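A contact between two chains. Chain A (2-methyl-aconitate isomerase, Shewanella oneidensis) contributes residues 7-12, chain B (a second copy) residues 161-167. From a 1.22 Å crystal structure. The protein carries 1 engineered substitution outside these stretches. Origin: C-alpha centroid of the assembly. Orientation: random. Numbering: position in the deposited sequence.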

# COMPACT_ATOMS: atom_id res chain seq x y z
N LEU A 7 -16.81 -26.79 -0.39
CA LEU A 7 -16.20 -27.43 0.77
C LEU A 7 -15.02 -26.61 1.31
O LEU A 7 -14.45 -26.94 2.35
N PHE A 8 -14.69 -25.54 0.60
CA PHE A 8 -13.63 -24.60 0.99
C PHE A 8 -12.29 -25.26 1.27
O PHE A 8 -11.88 -25.41 2.43
N PRO A 9 -11.60 -25.67 0.20
CA PRO A 9 -10.28 -26.28 0.31
C PRO A 9 -9.28 -25.30 0.90
O PRO A 9 -9.50 -24.08 0.85
N PRO A 10 -8.17 -25.80 1.44
CA PRO A 10 -7.13 -24.88 1.90
C PRO A 10 -6.57 -24.03 0.77
O PRO A 10 -6.67 -24.39 -0.41
N GLN A 11 -5.97 -22.91 1.13
CA GLN A 11 -5.29 -22.08 0.14
C GLN A 11 -4.12 -22.86 -0.43
O GLN A 11 -3.50 -23.69 0.24
N ILE A 12 -3.80 -22.59 -1.69
CA ILE A 12 -2.57 -23.10 -2.29
C ILE A 12 -1.41 -22.17 -1.95
O ILE A 12 -1.61 -21.00 -1.62
N VAL B 161 -5.94 -24.62 10.67
CA VAL B 161 -6.85 -23.49 10.55
C VAL B 161 -7.60 -23.55 9.22
O VAL B 161 -7.01 -23.74 8.15
N GLN B 162 -8.92 -23.40 9.30
CA GLN B 162 -9.77 -23.23 8.13
C GLN B 162 -9.79 -21.74 7.78
O GLN B 162 -10.41 -20.94 8.48
N GLU B 163 -9.06 -21.37 6.73
CA GLU B 163 -8.94 -19.97 6.33
C GLU B 163 -10.04 -19.54 5.38
O GLU B 163 -10.60 -18.45 5.50
N THR B 164 -10.35 -20.41 4.43
CA THR B 164 -11.25 -20.08 3.34
C THR B 164 -12.71 -20.33 3.75
O THR B 164 -12.98 -21.11 4.66
N GLY B 165 -13.64 -19.67 3.08
CA GLY B 165 -15.04 -19.76 3.48
C GLY B 165 -15.88 -18.75 2.74
O GLY B 165 -15.40 -18.08 1.83
N ASP B 166 -17.15 -18.62 3.14
CA ASP B 166 -18.07 -17.73 2.44
C ASP B 166 -18.55 -16.55 3.26
O ASP B 166 -19.54 -15.91 2.91
N PHE B 167 -17.86 -16.25 4.35
CA PHE B 167 -18.26 -15.13 5.20
C PHE B 167 -17.69 -13.83 4.66
O PHE B 167 -16.48 -13.70 4.45

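Two loop segments meet here, and neither forms a regular helix or strand where they touch. Their end-to-end directions lie 120° apart. The buried surface is 364 Å², both sides summed.

A:Leu7 points its CA-to-CB bond away from chain B, and its side chain (chi1 p, chi2 m) makes no contact. Its backbone still takes part through a water. Water 1 donates from its O to A:Leu7 O at 2.5 Å and to B:Gln162 OE1 at 2.9 Å, the latter bond being weak.

A:Phe8 has the largest covered area of any residue here. Its CA-to-CB bond points toward chain B, and chi1 is m. The ring lies against B:Gly165, with CA of B:Gly165 3.7 Å from the centroid of the A:Phe8 ring and 17° off the ring normal. This is a CH-pi contact over the face. B:Gly165 has no side chain, and a CB there would point away, so its backbone itself meets the ring. B:Asp166 N lies over the same face. The far end of the ring reaches B:Asp166, with A:Phe8 CZ 3.7 Å from B:Asp166 CB. B:Asp166 is chi1 p, and its CA-to-CB bond points sideways.

B:Gln162 NE2 donates a hydrogen bond to A:Phe8 O at 3.0 Å. The CA-to-CB bond of B:Gln162 points sideways, but its chain (chi1 t, chi2 p) brings the amide nearer. B:Gln162 NE2 also donates to B:Thr164 O at 2.9 Å, so one amide group holds both the A:Phe8 carbonyl and its own chain B loop.

The CA-to-CB bond of A:Pro9 points away from chain B, and the residue contributes its carbonyl instead. B:Thr164, chi1 p with its CA-to-CB bond toward chain A, donates from B:Thr164 OG1 to A:Pro9 O at 2.8 Å. Successive carbonyls of chain A are thus bound by two side chains of chain B.

The CA-to-CB bond of A:Pro10 also points away, and the residue makes no contact with the other stretch.

The CA-to-CB bond of A:Gln11 points sideways, but the end of its side chain comes nearer (chi1 m, chi2 t). A:Gln11 NE2 donates to B:Glu163 OE1 at 2.9 Å, with a nearly straight angle of 170°. The CA-to-CB bond of B:Glu163 points toward chain A, with chi1 m and chi2 t. Water 2 also links this pair: its O accepts from A:Gln11 N at 2.9 Å and donates to B:Glu163 OE1 at 2.7 Å. The aliphatic part of A:Gln11 packs on the threonine methyl, with A:Gln11 CG 3.8 Å from B:Thr164 CG2.

A:Ile12 is out of reach, and the contact ends before it.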

# COMPACT_ATOMS: atom_id res chain seq x y z
CB LEU A 7 -15.79 -28.88 0.46
CG LEU A 7 -14.59 -29.27 -0.43
CD1 LEU A 7 -14.41 -28.36 -1.64
CD2 LEU A 7 -13.30 -29.40 0.39
CB PHE A 8 -14.10 -23.70 2.13
CG PHE A 8 -15.41 -23.04 1.84
CD1 PHE A 8 -15.50 -22.07 0.85
CD2 PHE A 8 -16.55 -23.42 2.51
CE1 PHE A 8 -16.72 -21.48 0.56
CE2 PHE A 8 -17.77 -22.83 2.23
CZ PHE A 8 -17.85 -21.86 1.25
CB PRO A 9 -9.91 -26.56 -1.16
CG PRO A 9 -11.17 -26.47 -1.93
CD PRO A 9 -12.03 -25.50 -1.20
CB PRO A 10 -6.04 -25.81 2.42
CG PRO A 10 -6.69 -27.14 2.63
CD PRO A 10 -7.80 -27.22 1.63
CB GLN A 11 -4.75 -20.82 0.79
CG GLN A 11 -5.79 -19.87 1.33
CD GLN A 11 -5.22 -18.48 1.49
OE1 GLN A 11 -5.33 -17.66 0.58
NE2 GLN A 11 -4.57 -18.22 2.62
CB ILE A 12 -2.70 -23.28 -3.81
CG1 ILE A 12 -2.92 -21.94 -4.52
CG2 ILE A 12 -3.83 -24.24 -4.13
CD1 ILE A 12 -2.48 -21.93 -5.97
CB VAL B 161 -6.09 -22.15 10.66
CG1 VAL B 161 -7.01 -20.97 10.32
CG2 VAL B 161 -5.50 -21.98 12.05
CB GLN B 162 -11.18 -23.75 8.42
CG GLN B 162 -12.19 -23.56 7.28
CD GLN B 162 -11.87 -24.39 6.06
OE1 GLN B 162 -11.62 -25.60 6.17
NE2 GLN B 162 -11.86 -23.77 4.89
CB GLU B 163 -7.61 -19.74 5.62
CG GLU B 163 -6.36 -20.04 6.43
CD GLU B 163 -5.13 -19.54 5.71
OE1 GLU B 163 -4.69 -20.18 4.72
OE2 GLU B 163 -4.61 -18.49 6.12
CB THR B 164 -10.91 -20.90 2.10
OG1 THR B 164 -10.97 -22.29 2.43
CG2 THR B 164 -9.50 -20.55 1.59
CB ASP B 166 -19.26 -18.51 1.86
CG ASP B 166 -20.09 -19.21 2.93
OD1 ASP B 166 -19.86 -18.99 4.14
OD2 ASP B 166 -20.98 -20.00 2.55
CB PHE B 167 -17.80 -15.35 6.64
CG PHE B 167 -18.38 -14.37 7.62
CD1 PHE B 167 -19.71 -14.46 8.00
CD2 PHE B 167 -17.60 -13.37 8.18
CE1 PHE B 167 -20.25 -13.56 8.90
CE2 PHE B 167 -18.14 -12.47 9.09
CZ PHE B 167 -19.47 -12.58 9.45
O HOH W 1 -13.84 -26.78 4.76
O HOH W 2 -5.60 -22.57 3.97